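Local coordinates for SusD-like protein BACOVA_02651 (Bacteroides ovatus, PDB 5E75) that binds polysaccharide at the cell surface and probably captures xyloglucan before its transport into the periplasm for degradation, at residues W128-L133 with E510-Y515; V363-A368 with N388-R393; E258-L263 with L353-L358. One frame throughout, in Å; residues are numbered along the deposited sequence. Where two conformers were deposited one is given.

Contact 1 (W128-L133 with E510-Y515); sequences WGPVIL and EPPVPY
P130 and L133, in the loop that follows helix 103-125, meet P512 and Y515 of the C-terminal tail, so two non-helical segments of a SusD-family fold run side by side, their touching parts 31° apart. No hydrogen bond joins them directly. The first touch is proline on proline: P130 lays the CB-CG side of its ring against that of P512, with CB 4.1 Å from P512 CB and CG 4.1 Å from P512 CG. V131 and I132 turn their side chains away from the tail, and V131 packs on helices 70-95 and 103-125. L133 turns back to the tail and sits over one face of the Y515 ring in a CH-pi contact, its CB 4.0 Å from the ring centroid and offset toward the rim, while L133 CD1 reaches Y515 CG at 3.8 Å. The Y515 ring presents this face to L133 CB because chi1 (-173°) sets CG anti to the backbone N, and its OH bonds to E135. Replacing Y515 with alanine would remove the ring and its hydroxyl, and is likely to leave L133 without the aromatic face it packs on and E135 without its phenolic partner. N149 ties the two segments together indirectly, its OD1 taking the L133 N-H and its ND2 reaching V513 O. At the ring's rim, L133 O lies 3.6 Å from Y515 CE1.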
loop_
_atom_site.group_PDB
_atom_site.type_symbol
_atom_site.label_atom_id
_atom_site.label_comp_id
_atom_site.label_asym_id
_atom_site.label_seq_id
_atom_site.Cartn_x
_atom_site.Cartn_y
_atom_site.Cartn_z
ATOM N N TRP A 128 3.161 -12.429 -6.798
ATOM C CA TRP A 128 3.428 -13.736 -7.402
ATOM C C TRP A 128 3.305 -13.754 -8.930
ATOM O O TRP A 128 3.959 -14.571 -9.583
ATOM C CB TRP A 128 2.477 -14.806 -6.834
ATOM C CG TRP A 128 2.745 -15.103 -5.392
ATOM C CD1 TRP A 128 3.763 -15.864 -4.906
ATOM C CD2 TRP A 128 2.019 -14.624 -4.254
ATOM N NE1 TRP A 128 3.726 -15.887 -3.529
ATOM C CE2 TRP A 128 2.653 -15.145 -3.104
ATOM C CE3 TRP A 128 0.895 -13.808 -4.092
ATOM C CZ2 TRP A 128 2.219 -14.857 -1.817
ATOM C CZ3 TRP A 128 0.451 -13.543 -2.811
ATOM C CH2 TRP A 128 1.113 -14.066 -1.688
ATOM N N GLY A 129 2.487 -12.866 -9.495
ATOM C CA GLY A 129 2.204 -12.889 -10.926
ATOM C C GLY A 129 1.021 -13.808 -11.185
ATOM O O GLY A 129 -0.083 -13.487 -10.775
ATOM N N PRO A 130 1.238 -14.968 -11.830
ATOM C CA PRO A 130 0.135 -15.917 -11.986
ATOM C C PRO A 130 -0.421 -16.331 -10.635
ATOM O O PRO A 130 0.335 -16.581 -9.689
ATOM C CB PRO A 130 0.797 -17.109 -12.700
ATOM C CG PRO A 130 2.001 -16.531 -13.381
ATOM C CD PRO A 130 2.481 -15.457 -12.458
ATOM N N VAL A 131 -1.742 -16.408 -10.541
ATOM C CA VAL A 131 -2.407 -16.928 -9.342
ATOM C C VAL A 131 -3.663 -17.677 -9.785
ATOM O O VAL A 131 -4.004 -17.647 -10.970
ATOM C CB VAL A 131 -2.766 -15.808 -8.318
ATOM C CG1 VAL A 131 -1.501 -15.242 -7.664
ATOM C CG2 VAL A 131 -3.580 -14.711 -8.967
ATOM N N ILE A 132 -4.338 -18.364 -8.865
ATOM C CA ILE A 132 -5.538 -19.122 -9.200
ATOM C C ILE A 132 -6.761 -18.206 -9.129
ATOM O O ILE A 132 -7.056 -17.651 -8.063
ATOM C CB ILE A 132 -5.721 -20.291 -8.216
ATOM C CG1 ILE A 132 -4.486 -21.192 -8.241
ATOM C CG2 ILE A 132 -6.962 -21.089 -8.558
ATOM C CD1 ILE A 132 -4.401 -22.181 -7.095
ATOM N N LEU A 133 -7.459 -18.045 -10.249
ATOM C CA LEU A 133 -8.694 -17.268 -10.303
ATOM C C LEU A 133 -9.877 -18.126 -9.876
ATOM O O LEU A 133 -10.031 -19.260 -10.346
ATOM C CB LEU A 133 -8.902 -16.739 -11.724
ATOM C CG LEU A 133 -7.833 -15.732 -12.182
ATOM C CD1 LEU A 133 -8.042 -15.423 -13.654
ATOM C CD2 LEU A 133 -7.887 -14.458 -11.342
ATOM N N GLU A 510 3.570 -25.704 -11.696
ATOM C CA GLU A 510 3.356 -26.009 -13.106
ATOM C C GLU A 510 2.933 -24.754 -13.846
ATOM O O GLU A 510 2.543 -23.764 -13.232
ATOM C CB GLU A 510 2.287 -27.090 -13.255
ATOM C CG GLU A 510 2.661 -28.416 -12.582
ATOM C CD GLU A 510 3.908 -29.034 -13.185
ATOM O OE1 GLU A 510 4.106 -28.888 -14.408
ATOM O OE2 GLU A 510 4.696 -29.647 -12.434
ATOM N N PRO A 511 3.016 -24.783 -15.182
ATOM C CA PRO A 511 2.708 -23.581 -15.959
ATOM C C PRO A 511 1.268 -23.106 -15.767
ATOM O O PRO A 511 0.380 -23.946 -15.583
ATOM C CB PRO A 511 2.917 -24.044 -17.408
ATOM C CG PRO A 511 3.848 -25.182 -17.317
ATOM C CD PRO A 511 3.554 -25.868 -16.029
ATOM N N PRO A 512 1.039 -21.788 -15.819
ATOM C CA PRO A 512 -0.344 -21.297 -15.801
ATOM C C PRO A 512 -1.090 -21.610 -17.088
ATOM O O PRO A 512 -0.490 -21.811 -18.163
ATOM C CB PRO A 512 -0.183 -19.781 -15.608
ATOM C CG PRO A 512 1.162 -19.477 -16.130
ATOM C CD PRO A 512 2.014 -20.686 -15.870
ATOM N N VAL A 513 -2.405 -21.662 -16.965
ATOM C CA VAL A 513 -3.277 -22.024 -18.071
ATOM C C VAL A 513 -4.334 -20.953 -18.246
ATOM O O VAL A 513 -4.554 -20.133 -17.357
ATOM C CB VAL A 513 -3.953 -23.378 -17.830
ATOM C CG1 VAL A 513 -2.896 -24.445 -17.515
ATOM C CG2 VAL A 513 -4.975 -23.304 -16.694
ATOM N N PRO A 514 -4.994 -20.936 -19.406
ATOM C CA PRO A 514 -6.038 -19.927 -19.597
ATOM C C PRO A 514 -7.222 -20.110 -18.662
ATOM O O PRO A 514 -7.604 -21.234 -18.351
ATOM C CB PRO A 514 -6.484 -20.145 -21.051
ATOM C CG PRO A 514 -5.354 -20.894 -21.691
ATOM C CD PRO A 514 -4.762 -21.741 -20.620
ATOM N N TYR A 515 -7.809 -18.996 -18.251
ATOM C CA TYR A 515 -9.034 -19.020 -17.455
ATOM C C TYR A 515 -10.255 -19.094 -18.367
ATOM O O TYR A 515 -10.288 -18.474 -19.424
ATOM C CB TYR A 515 -9.120 -17.762 -16.582
ATOM C CG TYR A 515 -10.272 -17.774 -15.594
ATOM C CD1 TYR A 515 -10.293 -18.670 -14.532
ATOM C CD2 TYR A 515 -11.327 -16.889 -15.711
ATOM C CE1 TYR A 515 -11.340 -18.692 -13.620
ATOM C CE2 TYR A 515 -12.387 -16.898 -14.798
ATOM C CZ TYR A 515 -12.381 -17.799 -13.761
ATOM O OH TYR A 515 -13.414 -17.831 -12.849
#

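Contact 2 (V363-A368 with N388-R393); sequences VYLTYA and NRVRER
The segments carrying Y364 and V390, whose CA atoms are 7.4 Å apart, are helical and run roughly antiparallel, their axes inclined at 140° and approaching to 9.7 Å. V390 points its CG2 methyl at two neighbouring residues of the other helix, 3.9 Å from Y364 CB and 4.0 Å from L365 CD2. L365 gets there by its end: CG stands anti to its carbonyl carbon (chi1 -64°) and the CD2 branch meets V390 CG2, the two side chains crossing nearly at right angles. The helices 360-372 and 382-393 follow each other in the chain and form an alpha-alpha hairpin, an arrangement consistent with the TPR-like helical character of the SusD family. Helix 404-415 closes over the same apolar patch, with F415 on L365 and E414 on V390. On the other flank R389 lies beside Y364 and points the same way. Its CB comes obliquely to the phenol ring, 3.8 Å from Y364 CE2, and the guanidinium plane is turned 68° from the ring. Bends at chi2 and chi3 fold the chain back and set NE toward a water, 2.9 Å away, that donates in turn to Y364 OH. R389 NH1 makes a salt bridge to E392 OE1 one turn further along its own helix, approaching that oxygen on its anti side but tilted out of the carboxylate plane, and NH2 pairs with D225.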
loop_
_atom_site.group_PDB
_atom_site.type_symbol
_atom_site.label_atom_id
_atom_site.label_comp_id
_atom_site.label_asym_id
_atom_site.label_seq_id
_atom_site.Cartn_x
_atom_site.Cartn_y
_atom_site.Cartn_z
ATOM N N VAL A 363 -4.565 8.776 -7.306
ATOM C CA VAL A 363 -5.243 8.981 -8.575
ATOM C C VAL A 363 -4.632 10.188 -9.297
ATOM O O VAL A 363 -4.467 10.147 -10.519
ATOM C CB VAL A 363 -6.780 9.108 -8.416
ATOM C CG1 VAL A 363 -7.452 9.129 -9.761
ATOM C CG2 VAL A 363 -7.334 7.962 -7.591
ATOM N N TYR A 364 -4.285 11.236 -8.551
ATOM C CA TYR A 364 -3.620 12.401 -9.157
ATOM C C TYR A 364 -2.322 11.988 -9.833
ATOM O O TYR A 364 -2.048 12.364 -10.978
ATOM C CB TYR A 364 -3.319 13.483 -8.104
ATOM C CG TYR A 364 -4.505 14.330 -7.639
ATOM C CD1 TYR A 364 -5.816 13.940 -7.871
ATOM C CD2 TYR A 364 -4.302 15.537 -6.970
ATOM C CE1 TYR A 364 -6.882 14.732 -7.450
ATOM C CE2 TYR A 364 -5.356 16.310 -6.553
ATOM C CZ TYR A 364 -6.643 15.910 -6.788
ATOM O OH TYR A 364 -7.653 16.751 -6.371
ATOM N N LEU A 365 -1.491 11.237 -9.122
ATOM C CA LEU A 365 -0.207 10.839 -9.672
ATOM C C LEU A 365 -0.348 9.820 -10.801
ATOM O O LEU A 365 0.422 9.837 -11.758
ATOM C CB LEU A 365 0.733 10.308 -8.569
ATOM C CG LEU A 365 1.140 11.333 -7.516
ATOM C CD1 LEU A 365 1.953 10.679 -6.424
ATOM C CD2 LEU A 365 1.917 12.461 -8.104
ATOM N N THR A 366 -1.341 8.940 -10.692
ATOM C CA THR A 366 -1.645 7.982 -11.766
ATOM C C THR A 366 -2.067 8.697 -13.044
ATOM O O THR A 366 -1.622 8.352 -14.140
ATOM C CB THR A 366 -2.742 6.984 -11.310
ATOM O OG1 THR A 366 -2.213 6.184 -10.249
ATOM C CG2 THR A 366 -3.205 6.038 -12.421
ATOM N N TYR A 367 -2.901 9.714 -12.907
ATOM C CA TYR A 367 -3.306 10.501 -14.061
ATOM C C TYR A 367 -2.076 11.145 -14.721
ATOM O O TYR A 367 -1.909 11.083 -15.944
ATOM C CB TYR A 367 -4.314 11.568 -13.619
ATOM C CG TYR A 367 -4.924 12.410 -14.726
ATOM C CD1 TYR A 367 -5.007 11.949 -16.032
ATOM C CD2 TYR A 367 -5.431 13.663 -14.441
ATOM C CE1 TYR A 367 -5.569 12.729 -17.037
ATOM C CE2 TYR A 367 -5.991 14.451 -15.439
ATOM C CZ TYR A 367 -6.057 13.973 -16.730
ATOM O OH TYR A 367 -6.610 14.766 -17.716
ATOM N N ALA A 368 -1.194 11.736 -13.916
ATOM C CA ALA A 368 0.009 12.350 -14.453
ATOM C C ALA A 368 0.850 11.350 -15.237
ATOM O O ALA A 368 1.338 11.641 -16.335
ATOM C CB ALA A 368 0.846 12.980 -13.333
ATOM N N ASN A 388 1.128 18.437 -9.777
ATOM C CA ASN A 388 1.542 19.614 -9.036
ATOM C C ASN A 388 0.649 19.952 -7.851
ATOM O O ASN A 388 1.101 20.635 -6.921
ATOM C CB ASN A 388 1.754 20.807 -9.986
ATOM C CG ASN A 388 3.105 20.754 -10.663
ATOM O OD1 ASN A 388 4.087 20.297 -10.079
ATOM N ND2 ASN A 388 3.168 21.227 -11.891
ATOM N N ARG A 389 -0.587 19.445 -7.830
ATOM C CA ARG A 389 -1.427 19.575 -6.650
ATOM C C ARG A 389 -0.829 18.772 -5.491
ATOM O O ARG A 389 -0.906 19.193 -4.338
ATOM C CB ARG A 389 -2.859 19.103 -6.924
ATOM C CG ARG A 389 -3.726 20.092 -7.717
ATOM C CD ARG A 389 -4.130 21.302 -6.870
ATOM N NE ARG A 389 -4.928 20.859 -5.738
ATOM C CZ ARG A 389 -4.599 20.971 -4.450
ATOM N NH1 ARG A 389 -3.497 21.602 -4.064
ATOM N NH2 ARG A 389 -5.413 20.471 -3.526
ATOM N N VAL A 390 -0.241 17.615 -5.802
ATOM C CA VAL A 390 0.402 16.804 -4.766
ATOM C C VAL A 390 1.626 17.554 -4.200
ATOM O O VAL A 390 1.849 17.598 -2.979
ATOM C CB VAL A 390 0.766 15.406 -5.299
ATOM C CG1 VAL A 390 1.486 14.592 -4.228
ATOM C CG2 VAL A 390 -0.489 14.662 -5.759
ATOM N N ARG A 391 2.416 18.144 -5.088
ATOM C CA ARG A 391 3.553 18.975 -4.676
ATOM C C ARG A 391 3.084 20.146 -3.803
ATOM O O ARG A 391 3.677 20.447 -2.749
ATOM C CB ARG A 391 4.252 19.558 -5.910
ATOM C CG ARG A 391 4.762 18.545 -6.937
ATOM C CD ARG A 391 6.077 17.922 -6.551
ATOM N NE ARG A 391 7.173 18.898 -6.471
ATOM C CZ ARG A 391 8.426 18.570 -6.182
ATOM N NH1 ARG A 391 8.762 17.302 -5.985
ATOM N NH2 ARG A 391 9.369 19.508 -6.109
ATOM N N GLU A 392 2.061 20.844 -4.281
ATOM C CA GLU A 392 1.521 22.015 -3.597
ATOM C C GLU A 392 1.020 21.657 -2.196
ATOM O O GLU A 392 1.246 22.390 -1.231
ATOM C CB GLU A 392 0.386 22.615 -4.427
ATOM C CG GLU A 392 -0.225 23.884 -3.897
ATOM C CD GLU A 392 -1.169 24.475 -4.908
ATOM O OE1 GLU A 392 -2.043 23.733 -5.401
ATOM O OE2 GLU A 392 -1.002 25.669 -5.259
ATOM N N ARG A 393 0.333 20.520 -2.067
ATOM C CA ARG A 393 -0.170 20.117 -0.765
ATOM C C ARG A 393 0.972 19.846 0.219
ATOM O O ARG A 393 0.848 20.135 1.415
ATOM C CB ARG A 393 -1.092 18.896 -0.905
ATOM C CG ARG A 393 -1.870 18.546 0.359
ATOM C CD ARG A 393 -1.159 17.512 1.264
ATOM N NE ARG A 393 -1.088 16.202 0.627
ATOM C CZ ARG A 393 -2.103 15.342 0.586
ATOM N NH1 ARG A 393 -3.255 15.626 1.178
ATOM N NH2 ARG A 393 -1.975 14.187 -0.057
HETATM O O HOH W 1 -7.373 19.519 -6.356
#

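Contact 3 (E258-L263 with L353-L358); sequences ECNTLL and LNTYIL
N260 reaches across to L353 with its side-chain amide, and this one group carries most of the contact between the loop 258-263 and the segment 353-358, which enters strand 355-359, the antiparallel partner of strand 244-248. On the tight side ND2 donates to L353 O at 3.0 Å, with an N-H...O angle of 158°. The acceptor lies almost in the amide plane of N260, whereas ND2 itself is tilted 28° from the plane of the carbonyl. The amide reaches segment 353-358 because chi1 (-177°) carries CG away from the backbone N. At its other end OD1 accepts a weak hydrogen bond from the L262 N-H, two residues on, closing an Asx turn, and is also bonded by N36 ND2. The looser side is bridged by water: T355 OG1 stands 4.0 Å from N260 ND2, and a water links them, 2.6 Å from T355 OG1, donating to N354 O at 3.1 Å and accepting a weak bond from N260 ND2. T355 OG1 is held further by W250 NE1 and N36 OD1, so N36 serves both sides of the contact. The L353 side chain stays back, its CB 4.5 Å from N260 ND2. With ND2 facing a carbonyl and OD1 facing N-H donors, the bonding pattern is consistent with one assignment of the buried amide, and the link is directional and polar rather than apolar.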
loop_
_atom_site.group_PDB
_atom_site.type_symbol
_atom_site.label_atom_id
_atom_site.label_comp_id
_atom_site.label_asym_id
_atom_site.label_seq_id
_atom_site.Cartn_x
_atom_site.Cartn_y
_atom_site.Cartn_z
ATOM N N GLU A 258 -11.027 -8.006 13.862
ATOM C CA GLU A 258 -11.492 -6.709 13.379
ATOM C C GLU A 258 -10.537 -5.583 13.751
ATOM O O GLU A 258 -10.828 -4.426 13.513
ATOM C CB GLU A 258 -12.843 -6.363 14.007
ATOM C CG GLU A 258 -13.995 -7.232 13.587
ATOM C CD GLU A 258 -15.293 -6.768 14.219
ATOM O OE1 GLU A 258 -15.312 -6.565 15.454
ATOM O OE2 GLU A 258 -16.285 -6.590 13.483
ATOM N N CYS A 259 -9.410 -5.910 14.362
ATOM C CA CYS A 259 -8.470 -4.886 14.819
ATOM C C CYS A 259 -7.251 -4.764 13.938
ATOM O O CYS A 259 -6.853 -5.731 13.289
ATOM C CB CYS A 259 -7.938 -5.240 16.211
ATOM S SG CYS A 259 -9.109 -5.178 17.550
ATOM N N ASN A 260 -6.679 -3.561 13.940
ATOM C CA ASN A 260 -5.420 -3.264 13.283
ATOM C C ASN A 260 -4.311 -3.627 14.261
ATOM O O ASN A 260 -4.045 -2.870 15.200
ATOM C CB ASN A 260 -5.348 -1.784 12.955
ATOM C CG ASN A 260 -4.094 -1.432 12.199
ATOM O OD1 ASN A 260 -3.190 -2.266 12.072
ATOM N ND2 ASN A 260 -4.031 -0.209 11.695
ATOM N N THR A 261 -3.668 -4.773 14.057
ATOM C CA THR A 261 -2.734 -5.289 15.049
ATOM C C THR A 261 -1.280 -4.840 14.883
ATOM O O THR A 261 -0.400 -5.357 15.571
ATOM C CB THR A 261 -2.781 -6.832 15.117
ATOM O OG1 THR A 261 -2.486 -7.395 13.840
ATOM C CG2 THR A 261 -4.130 -7.286 15.530
ATOM N N LEU A 262 -1.035 -3.847 14.036
ATOM C CA LEU A 262 0.328 -3.441 13.680
ATOM C C LEU A 262 1.006 -2.499 14.667
ATOM O O LEU A 262 2.207 -2.284 14.537
ATOM C CB LEU A 262 0.318 -2.773 12.316
ATOM C CG LEU A 262 0.038 -3.692 11.118
ATOM C CD1 LEU A 262 -0.088 -2.854 9.848
ATOM C CD2 LEU A 262 1.103 -4.785 10.984
ATOM N N LEU A 263 0.266 -1.933 15.620
ATOM C CA LEU A 263 0.764 -0.838 16.469
ATOM C C LEU A 263 2.139 -1.131 17.064
ATOM O O LEU A 263 3.071 -0.318 16.967
ATOM C CB LEU A 263 -0.259 -0.526 17.581
ATOM C CG LEU A 263 -0.177 0.723 18.487
ATOM C CD1 LEU A 263 0.844 0.589 19.603
ATOM C CD2 LEU A 263 0.104 1.958 17.670
ATOM N N LEU A 353 -5.988 3.462 13.612
ATOM C CA LEU A 353 -5.916 3.949 12.247
ATOM C C LEU A 353 -6.458 2.954 11.249
ATOM O O LEU A 353 -6.228 1.742 11.354
ATOM C CB LEU A 353 -4.466 4.263 11.887
ATOM C CG LEU A 353 -3.793 5.290 12.787
ATOM C CD1 LEU A 353 -2.338 5.379 12.420
ATOM C CD2 LEU A 353 -4.447 6.653 12.665
ATOM N N ASN A 354 -7.188 3.466 10.263
ATOM C CA ASN A 354 -7.515 2.653 9.110
ATOM C C ASN A 354 -6.253 2.349 8.302
ATOM O O ASN A 354 -5.217 3.033 8.469
ATOM C CB ASN A 354 -8.524 3.377 8.211
ATOM C CG ASN A 354 -9.939 3.330 8.746
ATOM O OD1 ASN A 354 -10.253 2.573 9.667
ATOM N ND2 ASN A 354 -10.799 4.139 8.164
ATOM N N THR A 355 -6.329 1.341 7.431
ATOM C CA THR A 355 -5.227 1.051 6.506
ATOM C C THR A 355 -5.657 1.466 5.105
ATOM O O THR A 355 -6.569 0.899 4.527
ATOM C CB THR A 355 -4.871 -0.449 6.488
ATOM O OG1 THR A 355 -4.518 -0.875 7.809
ATOM C CG2 THR A 355 -3.705 -0.740 5.557
ATOM N N TYR A 356 -5.026 2.492 4.555
ATOM C CA TYR A 356 -5.373 2.959 3.220
ATOM C C TYR A 356 -5.159 1.887 2.157
ATOM O O TYR A 356 -4.153 1.168 2.173
ATOM C CB TYR A 356 -4.540 4.182 2.842
ATOM C CG TYR A 356 -4.946 5.448 3.538
ATOM C CD1 TYR A 356 -6.161 6.059 3.247
ATOM C CD2 TYR A 356 -4.118 6.051 4.469
ATOM C CE1 TYR A 356 -6.551 7.214 3.867
ATOM C CE2 TYR A 356 -4.502 7.238 5.103
ATOM C CZ TYR A 356 -5.739 7.799 4.793
ATOM O OH TYR A 356 -6.160 8.958 5.395
ATOM N N ILE A 357 -6.112 1.800 1.231
ATOM C CA ILE A 357 -5.960 1.036 0.003
ATOM C C ILE A 357 -5.795 1.998 -1.173
ATOM O O ILE A 357 -4.930 1.794 -2.030
ATOM C CB ILE A 357 -7.142 0.062 -0.214
ATOM C CG1 ILE A 357 -7.128 -1.017 0.868
ATOM C CG2 ILE A 357 -7.095 -0.569 -1.613
ATOM C CD1 ILE A 357 -8.373 -1.921 0.885
ATOM N N LEU A 358 -6.607 3.057 -1.203
ATOM C CA LEU A 358 -6.497 4.090 -2.229
ATOM C C LEU A 358 -6.773 5.496 -1.686
ATOM O O LEU A 358 -7.850 5.744 -1.129
ATOM C CB LEU A 358 -7.465 3.816 -3.383
ATOM C CG LEU A 358 -7.379 4.790 -4.571
ATOM C CD1 LEU A 358 -6.053 4.611 -5.307
ATOM C CD2 LEU A 358 -8.560 4.594 -5.504
HETATM O O HOH W 2 -3.139 0.882 9.225
#

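Overall arrangement
From the N terminus, contact 1 opens first, at 128-133 just after helix 103-125, and closes only at 510-515 near the C terminus, so its loop encloses both other contacts. Within it, contact 3 opens at 258-263 and closes at 353-358, tying the loop before helix 263-266 to strand 355-359. Contact 2 follows in series, opening at 363-368 and closing at 388-393 within a short hairpin of helices 360-372 and 382-393, and no loops cross. Strand 355-359 runs directly into helix 360-372, and contacts 2 and 3 touch where V363 CG2 packs 4.1 Å from L358 CD2. Contact 1 stands apart, its nearest atoms about 15 Å from contact 3 and about 20 Å from contact 2.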